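Local coordinates for GTPase activator-like protein (Chaetomium thermophilum, PDB 6SSH) that probably stimulates GTP hydrolysis by a small GTPase through its Rap/Ran-GAP domain, the TSC2-type GAP portion of a longer protein, at residues A[1-6]-A[190-195]; A[7-12]-A[28-33]; A[58-63]-A[96-101]; A[125-130]-A[164-169]. One frame throughout, in Å; residues are numbered along the deposited sequence. Where two conformers were deposited one is given.

Contact 1. Residues A[1-6]-A[190-195]; sequences DGHKVG and LALNAS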
loop_
_atom_site.group_PDB
_atom_site.type_symbol
_atom_site.label_atom_id
_atom_site.label_comp_id
_atom_site.label_asym_id
_atom_site.label_seq_id
_atom_site.Cartn_x
_atom_site.Cartn_y
_atom_site.Cartn_z
ATOM N N ASP A 1 -15.488 -5.314 -11.337
ATOM C CA ASP A 1 -15.101 -4.112 -10.621
ATOM C C ASP A 1 -13.597 -4.176 -10.440
ATOM O O ASP A 1 -13.081 -5.222 -10.040
ATOM C CB ASP A 1 -15.786 -4.053 -9.258
ATOM N N GLY A 2 -12.878 -3.095 -10.739
ATOM C CA GLY A 2 -11.445 -3.106 -10.518
ATOM C C GLY A 2 -10.995 -1.923 -9.690
ATOM O O GLY A 2 -11.415 -0.777 -9.922
ATOM N N HIS A 3 -10.147 -2.220 -8.721
ATOM C CA HIS A 3 -9.627 -1.249 -7.798
ATOM C C HIS A 3 -8.120 -1.195 -7.906
ATOM O O HIS A 3 -7.484 -2.134 -8.339
ATOM C CB HIS A 3 -10.008 -1.633 -6.335
ATOM C CG HIS A 3 -11.464 -1.778 -6.098
ATOM N ND1 HIS A 3 -12.265 -0.702 -5.812
ATOM C CD2 HIS A 3 -12.273 -2.851 -6.210
ATOM C CE1 HIS A 3 -13.513 -1.119 -5.691
ATOM N NE2 HIS A 3 -13.541 -2.417 -5.909
ATOM N N LYS A 4 -7.588 -0.070 -7.478
ATOM C CA LYS A 4 -6.161 0.181 -7.425
ATOM C C LYS A 4 -5.797 0.753 -6.064
ATOM O O LYS A 4 -6.422 1.740 -5.588
ATOM C CB LYS A 4 -5.692 1.063 -8.615
ATOM C CG LYS A 4 -6.353 2.437 -8.739
ATOM C CD LYS A 4 -6.001 3.094 -10.096
ATOM C CE LYS A 4 -6.729 4.397 -10.328
ATOM N NZ LYS A 4 -6.197 5.476 -9.476
ATOM N N VAL A 5 -4.803 0.153 -5.428
ATOM C CA VAL A 5 -4.457 0.484 -4.086
ATOM C C VAL A 5 -2.942 0.590 -3.943
ATOM O O VAL A 5 -2.224 -0.339 -4.307
ATOM C CB VAL A 5 -5.025 -0.571 -3.120
ATOM C CG1 VAL A 5 -4.589 -0.308 -1.697
ATOM C CG2 VAL A 5 -6.566 -0.660 -3.164
ATOM N N GLY A 6 -2.440 1.681 -3.400
ATOM C CA GLY A 6 -1.020 1.816 -3.211
ATOM C C GLY A 6 -0.483 1.024 -2.051
ATOM O O GLY A 6 -1.259 0.695 -1.088
ATOM N N LEU A 190 -10.021 -4.265 4.478
ATOM C CA LEU A 190 -10.112 -2.833 4.758
ATOM C C LEU A 190 -9.899 -2.022 3.480
ATOM O O LEU A 190 -10.604 -1.024 3.285
ATOM C CB LEU A 190 -9.023 -2.392 5.755
ATOM C CG LEU A 190 -9.107 -2.891 7.180
ATOM C CD1 LEU A 190 -7.939 -2.366 8.024
ATOM C CD2 LEU A 190 -10.390 -2.435 7.797
ATOM N N ALA A 191 -8.949 -2.416 2.654
ATOM C CA ALA A 191 -8.655 -1.644 1.439
ATOM C C ALA A 191 -9.820 -1.723 0.481
ATOM O O ALA A 191 -10.196 -0.702 -0.162
ATOM C CB ALA A 191 -7.392 -2.163 0.803
ATOM N N LEU A 192 -10.438 -2.891 0.313
ATOM C CA LEU A 192 -11.588 -3.011 -0.557
ATOM C C LEU A 192 -12.738 -2.136 -0.072
ATOM O O LEU A 192 -13.361 -1.413 -0.831
ATOM C CB LEU A 192 -12.021 -4.469 -0.657
ATOM C CG LEU A 192 -13.107 -4.755 -1.697
ATOM C CD1 LEU A 192 -12.738 -4.208 -3.080
ATOM C CD2 LEU A 192 -13.316 -6.266 -1.734
ATOM N N ASN A 193 -13.074 -2.202 1.211
ATOM C CA ASN A 193 -14.134 -1.405 1.748
ATOM C C ASN A 193 -13.807 0.085 1.582
ATOM O O ASN A 193 -14.642 0.875 1.179
ATOM C CB ASN A 193 -14.348 -1.774 3.219
ATOM C CG ASN A 193 -14.968 -3.199 3.372
ATOM O OD1 ASN A 193 -15.510 -3.744 2.425
ATOM N ND2 ASN A 193 -14.822 -3.791 4.521
ATOM N N ALA A 194 -12.587 0.467 1.891
ATOM C CA ALA A 194 -12.193 1.868 1.719
ATOM C C ALA A 194 -12.309 2.319 0.270
ATOM O O ALA A 194 -12.671 3.481 0.014
ATOM C CB ALA A 194 -10.771 2.065 2.206
ATOM N N SER A 195 -11.988 1.432 -0.649
ATOM C CA SER A 195 -12.059 1.810 -2.048
ATOM C C SER A 195 -13.502 2.014 -2.482
ATOM O O SER A 195 -13.839 2.971 -3.206
ATOM C CB SER A 195 -11.401 0.733 -2.903
ATOM O OG SER A 195 -11.394 1.163 -4.261
HETATM O O HOH W 1 -9.561 2.080 -6.762
#

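Contact 2. Residues A[7-12]-A[28-33]; sequences VIYIKE and PDYHRF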
loop_
_atom_site.group_PDB
_atom_site.type_symbol
_atom_site.label_atom_id
_atom_site.label_comp_id
_atom_site.label_asym_id
_atom_site.label_seq_id
_atom_site.Cartn_x
_atom_site.Cartn_y
_atom_site.Cartn_z
ATOM N N VAL A 7 0.781 0.669 -2.058
ATOM C CA VAL A 7 1.441 0.042 -0.941
ATOM C C VAL A 7 2.794 0.682 -0.834
ATOM O O VAL A 7 3.610 0.616 -1.789
ATOM C CB VAL A 7 1.638 -1.481 -1.082
ATOM C CG1 VAL A 7 2.262 -2.034 0.178
ATOM C CG2 VAL A 7 0.313 -2.172 -1.413
ATOM N N ILE A 8 3.047 1.323 0.286
ATOM C CA ILE A 8 4.231 2.171 0.480
ATOM C C ILE A 8 5.023 1.776 1.704
ATOM O O ILE A 8 4.468 1.835 2.825
ATOM C CB ILE A 8 3.833 3.639 0.648
ATOM C CG1 ILE A 8 2.932 4.123 -0.508
ATOM C CG2 ILE A 8 5.083 4.511 0.758
ATOM C CD1 ILE A 8 2.182 5.425 -0.215
ATOM N N TYR A 9 6.268 1.366 1.573
ATOM C CA TYR A 9 7.152 1.026 2.685
ATOM C C TYR A 9 7.930 2.239 3.143
ATOM O O TYR A 9 8.596 2.900 2.323
ATOM C CB TYR A 9 8.158 -0.066 2.259
ATOM C CG TYR A 9 9.061 -0.475 3.395
ATOM C CD1 TYR A 9 8.614 -1.339 4.391
ATOM C CD2 TYR A 9 10.342 0.021 3.535
ATOM C CE1 TYR A 9 9.412 -1.685 5.452
ATOM C CE2 TYR A 9 11.158 -0.325 4.599
ATOM C CZ TYR A 9 10.703 -1.181 5.586
ATOM O OH TYR A 9 11.532 -1.494 6.621
ATOM N N ILE A 10 7.851 2.525 4.441
ATOM C CA ILE A 10 8.620 3.597 5.075
ATOM C C ILE A 10 9.732 3.002 5.924
ATOM O O ILE A 10 9.445 2.232 6.845
ATOM C CB ILE A 10 7.756 4.531 5.912
ATOM C CG1 ILE A 10 6.535 5.003 5.129
ATOM C CG2 ILE A 10 8.622 5.658 6.416
ATOM C CD1 ILE A 10 5.637 5.950 5.902
ATOM N N LYS A 11 10.982 3.320 5.604
ATOM C CA LYS A 11 12.149 2.783 6.287
ATOM C C LYS A 11 12.424 3.570 7.567
ATOM O O LYS A 11 12.060 4.732 7.682
ATOM C CB LYS A 11 13.365 2.817 5.326
ATOM C CG LYS A 11 14.604 2.064 5.762
ATOM C CD LYS A 11 15.689 2.062 4.625
ATOM C CE LYS A 11 15.793 3.391 3.883
ATOM N NZ LYS A 11 17.155 3.605 3.285
ATOM N N GLU A 12 13.164 2.956 8.481
ATOM C CA GLU A 12 13.553 3.591 9.722
ATOM C C GLU A 12 14.105 5.000 9.527
ATOM O O GLU A 12 14.993 5.199 8.679
ATOM C CB GLU A 12 14.622 2.738 10.399
ATOM C CG GLU A 12 15.032 3.270 11.780
ATOM C CD GLU A 12 15.795 2.240 12.590
ATOM O OE1 GLU A 12 16.928 1.904 12.191
ATOM O OE2 GLU A 12 15.253 1.782 13.620
ATOM N N PRO A 28 11.852 -8.137 5.795
ATOM C CA PRO A 28 11.376 -9.484 5.459
ATOM C C PRO A 28 9.890 -9.652 5.769
ATOM O O PRO A 28 9.179 -10.267 4.953
ATOM C CB PRO A 28 12.239 -10.375 6.345
ATOM C CG PRO A 28 13.584 -9.593 6.404
ATOM C CD PRO A 28 13.123 -8.162 6.549
ATOM N N ASP A 29 9.402 -9.135 6.886
ATOM C CA ASP A 29 7.971 -9.294 7.192
ATOM C C ASP A 29 7.106 -8.535 6.196
ATOM O O ASP A 29 6.029 -9.018 5.793
ATOM C CB ASP A 29 7.659 -8.806 8.611
ATOM C CG ASP A 29 8.116 -9.748 9.692
ATOM O OD1 ASP A 29 8.347 -10.951 9.432
ATOM O OD2 ASP A 29 8.226 -9.238 10.820
ATOM N N TYR A 30 7.562 -7.369 5.760
ATOM C CA TYR A 30 6.858 -6.629 4.726
ATOM C C TYR A 30 6.753 -7.405 3.421
ATOM O O TYR A 30 5.689 -7.503 2.795
ATOM C CB TYR A 30 7.576 -5.283 4.490
ATOM C CG TYR A 30 7.217 -4.598 3.186
ATOM C CD1 TYR A 30 6.060 -3.872 3.013
ATOM C CD2 TYR A 30 8.081 -4.677 2.106
ATOM C CE1 TYR A 30 5.775 -3.232 1.827
ATOM C CE2 TYR A 30 7.810 -4.039 0.940
ATOM C CZ TYR A 30 6.679 -3.313 0.774
ATOM O OH TYR A 30 6.385 -2.669 -0.403
ATOM N N HIS A 31 7.869 -8.031 3.034
ATOM C CA HIS A 31 7.851 -8.853 1.819
ATOM C C HIS A 31 6.951 -10.077 1.934
ATOM O O HIS A 31 6.274 -10.451 1.003
ATOM C CB HIS A 31 9.277 -9.207 1.372
ATOM C CG HIS A 31 9.953 -8.025 0.740
ATOM N ND1 HIS A 31 9.632 -7.604 -0.533
ATOM C CD2 HIS A 31 10.835 -7.116 1.221
ATOM C CE1 HIS A 31 10.308 -6.496 -0.816
ATOM N NE2 HIS A 31 11.058 -6.182 0.219
ATOM N N ARG A 32 6.922 -10.721 3.101
ATOM C CA ARG A 32 6.018 -11.866 3.275
ATOM C C ARG A 32 4.571 -11.373 3.249
ATOM O O ARG A 32 3.698 -12.030 2.714
ATOM C CB ARG A 32 6.341 -12.616 4.546
ATOM C CG ARG A 32 7.555 -13.513 4.392
ATOM C CD ARG A 32 7.712 -14.399 5.654
ATOM N NE ARG A 32 8.286 -13.614 6.736
ATOM C CZ ARG A 32 9.597 -13.462 6.947
ATOM N NH1 ARG A 32 10.485 -14.059 6.152
ATOM N NH2 ARG A 32 10.036 -12.683 7.925
ATOM N N PHE A 33 4.319 -10.179 3.757
ATOM C CA PHE A 33 2.988 -9.579 3.717
ATOM C C PHE A 33 2.567 -9.339 2.265
ATOM O O PHE A 33 1.447 -9.679 1.895
ATOM C CB PHE A 33 2.999 -8.267 4.502
ATOM C CG PHE A 33 1.891 -7.314 4.164
ATOM C CD1 PHE A 33 0.611 -7.549 4.632
ATOM C CD2 PHE A 33 2.112 -6.165 3.393
ATOM C CE1 PHE A 33 -0.406 -6.707 4.305
ATOM C CE2 PHE A 33 1.048 -5.318 3.106
ATOM C CZ PHE A 33 -0.167 -5.586 3.584
HETATM O O HOH W 2 6.286 -0.055 -1.213
#

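Contact 3. Residues A[58-63]-A[96-101]; sequences DMDGQY and KRHIGN. With EDO (1,2-ethanediol), chain B.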
loop_
_atom_site.group_PDB
_atom_site.type_symbol
_atom_site.label_atom_id
_atom_site.label_comp_id
_atom_site.label_asym_id
_atom_site.label_seq_id
_atom_site.Cartn_x
_atom_site.Cartn_y
_atom_site.Cartn_z
ATOM N N ASP A 58 8.262 -1.948 -18.933
ATOM C CA ASP A 58 8.645 -2.180 -17.534
ATOM C C ASP A 58 9.093 -0.910 -16.827
ATOM O O ASP A 58 9.826 -0.972 -15.863
ATOM C CB ASP A 58 9.698 -3.268 -17.375
ATOM C CG ASP A 58 9.212 -4.654 -17.767
ATOM O OD1 ASP A 58 7.988 -4.923 -17.582
ATOM O OD2 ASP A 58 10.050 -5.496 -18.236
ATOM N N MET A 59 8.541 0.221 -17.233
ATOM C CA MET A 59 8.909 1.474 -16.616
ATOM C C MET A 59 8.537 1.518 -15.129
ATOM O O MET A 59 9.212 2.186 -14.327
ATOM C CB MET A 59 8.180 2.612 -17.344
ATOM C CG MET A 59 8.496 3.964 -16.709
ATOM S SD MET A 59 7.709 5.287 -17.689
ATOM C CE MET A 59 6.016 5.177 -17.318
ATOM N N ASP A 60 7.450 0.819 -14.770
ATOM C CA ASP A 60 6.987 0.777 -13.389
ATOM C C ASP A 60 7.430 -0.520 -12.703
ATOM O O ASP A 60 6.897 -0.855 -11.623
ATOM C CB ASP A 60 5.476 0.906 -13.346
ATOM C CG ASP A 60 5.023 2.235 -13.869
ATOM O OD1 ASP A 60 5.588 3.292 -13.453
ATOM O OD2 ASP A 60 4.167 2.301 -14.742
ATOM N N GLY A 61 8.399 -1.235 -13.264
ATOM C CA GLY A 61 8.858 -2.484 -12.707
ATOM C C GLY A 61 8.379 -3.665 -13.529
ATOM O O GLY A 61 7.412 -3.544 -14.262
ATOM N N GLN A 62 9.036 -4.790 -13.340
ATOM C CA GLN A 62 8.666 -6.021 -14.018
ATOM C C GLN A 62 7.443 -6.702 -13.425
ATOM O O GLN A 62 6.699 -7.389 -14.147
ATOM C CB GLN A 62 9.844 -6.990 -14.102
ATOM C CG GLN A 62 11.007 -6.439 -14.904
ATOM C CD GLN A 62 12.178 -7.344 -14.840
ATOM O OE1 GLN A 62 12.092 -8.479 -14.351
ATOM N NE2 GLN A 62 13.318 -6.858 -15.312
ATOM N N TYR A 63 7.198 -6.519 -12.142
ATOM C CA TYR A 63 6.142 -7.235 -11.403
ATOM C C TYR A 63 5.337 -6.334 -10.495
ATOM O O TYR A 63 5.847 -5.374 -9.971
ATOM C CB TYR A 63 6.742 -8.350 -10.562
ATOM C CG TYR A 63 7.359 -9.442 -11.360
ATOM C CD1 TYR A 63 8.733 -9.423 -11.660
ATOM C CD2 TYR A 63 6.609 -10.512 -11.856
ATOM C CE1 TYR A 63 9.327 -10.399 -12.455
ATOM C CE2 TYR A 63 7.205 -11.515 -12.623
ATOM C CZ TYR A 63 8.539 -11.440 -12.926
ATOM O OH TYR A 63 9.138 -12.424 -13.669
ATOM N N LYS A 96 5.002 8.534 -7.727
ATOM C CA LYS A 96 3.975 9.417 -7.163
ATOM C C LYS A 96 2.742 9.426 -8.005
ATOM O O LYS A 96 1.607 9.582 -7.484
ATOM C CB LYS A 96 4.513 10.830 -6.904
ATOM C CG LYS A 96 3.626 11.832 -6.272
ATOM C CD LYS A 96 3.120 11.420 -4.895
ATOM C CE LYS A 96 2.079 12.356 -4.300
ATOM N NZ LYS A 96 2.625 13.670 -3.946
ATOM N N ARG A 97 2.881 9.290 -9.329
ATOM C CA ARG A 97 1.714 9.381 -10.203
ATOM C C ARG A 97 0.734 8.255 -9.895
ATOM O O ARG A 97 -0.483 8.451 -10.155
ATOM C CB ARG A 97 2.083 9.385 -11.688
ATOM C CG ARG A 97 2.413 7.986 -12.259
ATOM C CD ARG A 97 2.852 8.132 -13.730
ATOM N NE ARG A 97 2.613 6.921 -14.503
ATOM C CZ ARG A 97 3.450 5.923 -14.594
ATOM N NH1 ARG A 97 3.130 4.907 -15.342
ATOM N NH2 ARG A 97 4.576 5.859 -13.910
ATOM N N HIS A 98 1.212 7.143 -9.387
ATOM C CA HIS A 98 0.299 6.061 -8.999
ATOM C C HIS A 98 -0.313 6.334 -7.641
ATOM O O HIS A 98 -1.526 6.483 -7.535
ATOM C CB HIS A 98 1.001 4.720 -9.009
ATOM C CG HIS A 98 1.596 4.382 -10.317
ATOM N ND1 HIS A 98 0.804 4.143 -11.414
ATOM C CD2 HIS A 98 2.868 4.182 -10.684
ATOM C CE1 HIS A 98 1.617 3.869 -12.445
ATOM N NE2 HIS A 98 2.861 3.906 -12.027
ATOM N N ILE A 99 0.515 6.454 -6.613
ATOM C CA ILE A 99 -0.053 6.577 -5.258
ATOM C C ILE A 99 -0.755 7.907 -5.071
ATOM O O ILE A 99 -1.766 7.933 -4.338
ATOM C CB ILE A 99 0.978 6.244 -4.164
ATOM C CG1 ILE A 99 2.067 7.287 -4.201
ATOM C CG2 ILE A 99 1.473 4.766 -4.326
ATOM C CD1 ILE A 99 2.055 8.142 -3.031
ATOM N N GLY A 100 -0.373 8.961 -5.741
ATOM C CA GLY A 100 -1.049 10.245 -5.609
ATOM C C GLY A 100 -2.397 10.277 -6.261
ATOM O O GLY A 100 -3.217 11.144 -5.950
ATOM N N ASN A 101 -2.682 9.296 -7.120
ATOM C CA ASN A 101 -3.976 9.185 -7.796
ATOM C C ASN A 101 -4.804 8.017 -7.265
ATOM O O ASN A 101 -5.827 7.716 -7.859
ATOM C CB ASN A 101 -3.768 9.116 -9.310
ATOM C CG ASN A 101 -3.465 10.472 -9.855
ATOM O OD1 ASN A 101 -4.288 11.392 -9.833
ATOM N ND2 ASN A 101 -2.217 10.641 -10.288
HETATM C C1 EDO B . 11.453 -4.790 -10.380
HETATM O O1 EDO B . 11.471 -4.829 -11.832
HETATM C C2 EDO B . 10.288 -5.595 -9.820
HETATM O O2 EDO B . 9.039 -5.046 -10.193
#

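Contact 4. Residues A[125-130]-A[164-169]; sequences NYVYIV and PGFPEI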
loop_
_atom_site.group_PDB
_atom_site.type_symbol
_atom_site.label_atom_id
_atom_site.label_comp_id
_atom_site.label_asym_id
_atom_site.label_seq_id
_atom_site.Cartn_x
_atom_site.Cartn_y
_atom_site.Cartn_z
ATOM N N ASN A 125 -5.901 11.478 -2.100
ATOM C CA ASN A 125 -5.654 10.464 -1.096
ATOM C C ASN A 125 -6.665 10.634 0.019
ATOM O O ASN A 125 -6.624 11.604 0.765
ATOM C CB ASN A 125 -4.270 10.521 -0.510
ATOM C CG ASN A 125 -3.152 9.962 -1.426
ATOM O OD1 ASN A 125 -2.027 9.852 -0.946
ATOM N ND2 ASN A 125 -3.445 9.575 -2.636
ATOM N N TYR A 126 -7.613 9.729 0.110
ATOM C CA TYR A 126 -8.670 9.831 1.093
ATOM C C TYR A 126 -8.383 8.994 2.321
ATOM O O TYR A 126 -8.813 9.416 3.394
ATOM C CB TYR A 126 -9.981 9.316 0.512
ATOM C CG TYR A 126 -10.482 10.070 -0.697
ATOM C CD1 TYR A 126 -10.083 11.365 -0.969
ATOM C CD2 TYR A 126 -11.414 9.483 -1.533
ATOM C CE1 TYR A 126 -10.588 12.030 -2.099
ATOM C CE2 TYR A 126 -11.890 10.124 -2.675
ATOM C CZ TYR A 126 -11.478 11.388 -2.941
ATOM O OH TYR A 126 -11.994 12.036 -4.063
ATOM N N VAL A 127 -7.738 7.849 2.197
ATOM C CA VAL A 127 -7.563 6.868 3.270
ATOM C C VAL A 127 -6.175 6.297 3.236
ATOM O O VAL A 127 -5.711 5.896 2.140
ATOM C CB VAL A 127 -8.558 5.655 3.078
ATOM C CG1 VAL A 127 -8.371 4.614 4.211
ATOM C CG2 VAL A 127 -10.020 6.143 3.049
ATOM N N TYR A 128 -5.536 6.199 4.399
ATOM C CA TYR A 128 -4.307 5.444 4.602
ATOM C C TYR A 128 -4.603 4.321 5.601
ATOM O O TYR A 128 -5.192 4.546 6.676
ATOM C CB TYR A 128 -3.164 6.311 5.144
ATOM C CG TYR A 128 -2.764 7.416 4.191
ATOM C CD1 TYR A 128 -3.126 8.727 4.454
ATOM C CD2 TYR A 128 -2.105 7.112 2.994
ATOM C CE1 TYR A 128 -2.791 9.741 3.625
ATOM C CE2 TYR A 128 -1.774 8.142 2.131
ATOM C CZ TYR A 128 -2.146 9.416 2.443
ATOM O OH TYR A 128 -1.841 10.509 1.594
ATOM N N ILE A 129 -4.229 3.112 5.254
ATOM C CA ILE A 129 -4.276 1.929 6.121
ATOM C C ILE A 129 -2.886 1.733 6.631
ATOM O O ILE A 129 -1.990 1.355 5.840
ATOM C CB ILE A 129 -4.789 0.702 5.408
ATOM C CG1 ILE A 129 -6.211 0.922 4.929
ATOM C CG2 ILE A 129 -4.704 -0.538 6.308
ATOM C CD1 ILE A 129 -6.652 0.018 3.865
ATOM N N VAL A 130 -2.593 2.108 7.866
ATOM C CA VAL A 130 -1.232 2.198 8.387
ATOM C C VAL A 130 -0.895 0.971 9.220
ATOM O O VAL A 130 -1.606 0.673 10.208
ATOM C CB VAL A 130 -1.022 3.451 9.185
ATOM C CG1 VAL A 130 0.394 3.544 9.590
ATOM C CG2 VAL A 130 -1.466 4.694 8.419
ATOM N N PRO A 164 -11.071 14.321 7.004
ATOM C CA PRO A 164 -12.214 14.647 7.857
ATOM C C PRO A 164 -13.547 14.447 7.133
ATOM O O PRO A 164 -13.626 14.816 5.961
ATOM C CB PRO A 164 -12.024 16.134 8.161
ATOM C CG PRO A 164 -10.556 16.376 7.937
ATOM C CD PRO A 164 -10.111 15.423 6.874
ATOM N N GLY A 165 -14.487 13.799 7.787
ATOM C CA GLY A 165 -15.795 13.532 7.199
ATOM C C GLY A 165 -15.814 12.225 6.398
ATOM O O GLY A 165 -16.912 11.799 5.989
ATOM N N PHE A 166 -14.681 11.544 6.239
ATOM C CA PHE A 166 -14.656 10.294 5.493
ATOM C C PHE A 166 -15.264 9.215 6.372
ATOM O O PHE A 166 -15.023 9.165 7.575
ATOM C CB PHE A 166 -13.228 9.921 5.064
ATOM C CG PHE A 166 -13.207 8.839 4.037
ATOM C CD1 PHE A 166 -13.179 7.532 4.431
ATOM C CD2 PHE A 166 -13.301 9.143 2.704
ATOM C CE1 PHE A 166 -13.247 6.499 3.492
ATOM C CE2 PHE A 166 -13.346 8.133 1.765
ATOM C CZ PHE A 166 -13.295 6.847 2.124
ATOM N N PRO A 167 -16.040 8.296 5.780
ATOM C CA PRO A 167 -16.632 7.253 6.641
ATOM C C PRO A 167 -15.612 6.449 7.486
ATOM O O PRO A 167 -14.544 6.015 7.012
ATOM C CB PRO A 167 -17.289 6.282 5.635
ATOM C CG PRO A 167 -17.245 6.916 4.307
ATOM C CD PRO A 167 -16.500 8.224 4.379
ATOM N N GLU A 168 -15.945 6.196 8.742
ATOM C CA GLU A 168 -15.125 5.304 9.543
ATOM C C GLU A 168 -15.157 3.920 8.961
ATOM O O GLU A 168 -16.159 3.457 8.373
ATOM C CB GLU A 168 -15.624 5.253 11.005
ATOM C CG GLU A 168 -15.637 6.571 11.711
ATOM C CD GLU A 168 -16.027 6.436 13.178
ATOM O OE1 GLU A 168 -16.289 5.296 13.633
ATOM O OE2 GLU A 168 -16.068 7.479 13.864
ATOM N N ILE A 169 -13.984 3.300 9.054
ATOM C CA ILE A 169 -13.738 1.937 8.731
ATOM C C ILE A 169 -12.926 1.457 9.939
ATOM O O ILE A 169 -12.000 2.181 10.394
ATOM C CB ILE A 169 -12.854 1.835 7.476
ATOM C CG1 ILE A 169 -13.406 2.733 6.369
ATOM C CG2 ILE A 169 -12.760 0.406 7.030
ATOM C CD1 ILE A 169 -12.454 2.971 5.279
#

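Contact 1. Residues A[1-6]-A[190-195]
Helix-on-sheet packing is the setting in which His3 and Val5 meet Ala191, Leu192 and Ser195: the central strand 2-10 of the mixed sheet passes under the long C-terminal helix 183-201. The short segments approach to 9.3 Å between axes, their directions 115° apart, so the helix lies well across the strand. His3 does most of the work. Its ring is met at the edge, near its plane, by Ser195 OG, which lies 2.6 Å from His3 ND1 in a hydrogen bond whose donor is left open. With OG anti to its own backbone N (chi1 -176°), Ser195 holds the hydroxyl out toward the strand. The methyl Leu192 CD1 lies over one face of the imidazole, 3.4 Å from both CD2 and NE2 of His3. Ser195 and Leu192 were each modelled in two conformers, so these two approaches describe one copy. Further along the strand the contact turns apolar, as Val5 CG1 sits 4.2 Å from Ala191 CB. Strands 73-78 and 104-109 flank this place, and Ile106 also packs on Val5. A water completes the polar end, accepting from Lys4 N at 3.0 Å and lying 3.2 Å from Ser195 OG.

Contact 2. Residues A[7-12]-A[28-33]
Strand 7-10 and the first turn of helix 28-37 come closest at Tyr9 and Tyr30, whose CA atoms are 7.9 Å apart, a distance bridged by their side chains. The two aromatic rings make an edge-to-face pair, the edge of Tyr9 toward the face of Tyr30, with centroids 5.0 Å apart and planes inclined at 50°. Tyr9 CD1 is the leading atom, 3.7 Å from Tyr30 CG. The same face of Tyr30 also receives a CH-pi contact: Tyr9 CB stands 4.1 Å from the ring centroid, 20° off the normal. Because Tyr30 has CG anti to its backbone N (chi1 163°), its ring extends from the helix to the strand, where Val7 CG1 meets its edge 4.1 Å from CE1. A water then ties hydroxyl to backbone, donating to Val7 O at 2.8 Å, accepting from Tyr9 N, and lying 2.7 Å from Tyr30 OH. That hydroxyl is also hydrogen-bonded to Thr80, as Tyr9 OH is to Asp110. Helix 28-37 thus rests on strand 2-10 between its two neighbours in the sheet, with Val78 of strand 73-78 touching Tyr30 and Trp108 of strand 104-109 meeting both tyrosine rings.

Contact 3. Residues A[58-63]-A[96-101]
Arg97 opens the contact by gripping Asp60 end-on, the guanidinium giving one nitrogen to each carboxylate oxygen. Arg97 NH2 reaches Asp60 OD1 at 2.8 Å and Arg97 NH1 reaches Asp60 OD2 at 2.9 Å, both on syn lone pairs, with the carboxylate and guanidinium planes 32° apart. CG of Arg97 sits between its backbone N and carbonyl carbon (chi1 79°), which turns the chain across the neighbouring imidazole, and Arg97 CG lies 4.0 Å above the plane of the His98 ring. The methyl Met59 CE packs against the guanidinium, 3.5 Å from Arg97 NH1. His98 comes next and gives Asp60 OD1 a second donor: its NE2 bonds that oxygen at 3.1 Å, nearly straight, in the plane of the imidazole but from well above that of the carboxylate. Four donors hold the carboxylate in all, since Asp54 N also bonds Asp60 OD2, and this would probably stabilise its negative charge. Further on, Asn101 turns its amide back, ND2 donating to Arg97 O at 2.8 Å. The Asp60 turn belongs to the loop between strands 39-42 and 63-68, and its carboxylate pins that loop to helix 93-99, probably the counterpart of the helix that carries the catalytic asparagine thumb in relatives such as Rap1GAP, while His77 of strand 73-78 meets the His98 ring from the sheet.

Contact 4. Residues A[125-130]-A[164-169]
Phe166 carries its CG anti to the backbone N (chi1 -166°), which sends the ring inward from its loop, and Val127 places CG2 anti to its carbonyl carbon so that this methyl faces the ring. The two meet closely. Val127 CG2 is 3.3 Å from Phe166 CE1 and 3.5 Å from Phe166 CZ, and it stands 3.7 Å from the ring centroid at 28° off the normal, a CH-pi contact over one face. On the opposite face lies Pro167 CD, 3.3 Å above the plane of the Phe166 ring and displaced toward its rim, so the phenyl is clamped between a strand methyl and the proline that follows it in sequence. Tyr126 joins through its CB, 3.8 Å from Phe166 CE2, while its phenol ring runs off from the contact and the two side chains cross at about a right angle. In the alpha/beta architecture of this GAP domain the contact fastens the connection between strands 155-162 and 176-179 to the start of strand 127-134, beside the C-terminal helix 183-201. Trp201 of that helix meets both the Phe166 and the Tyr126 rings edge-to-face, and Ser198 touches both side chains as well. Where the strand begins, Tyr128 OH donates to Asn125 OD1 at 2.6 Å, in the carbonyl plane and on a lone pair.

Contacts 1 and 2 share strand 2-10 and pack its odd-numbered side chains against two different helices, on opposite sides of the chain's centre. Both are buried and combine apolar or aromatic packing with one bridging water; between its segments contact 1 adds a direct side-chain hydrogen bond, contact 2 none. Contact 4 is also buried but wholly apolar across its segments; it packs against helix 183-201, which supplies one segment of contact 1, Ile129 CD1 lying 3.6 Å from Ala191 CA. Contact 3, partly exposed at Met59 and Arg97, is polar: a salt bridge plus a His-carboxylate hydrogen bond. Ile99 ties helix 93-99 to the core, touching Gly6 and Ile8, while Ile99 O probably accepts a hydrogen bond from Asn125 ND2.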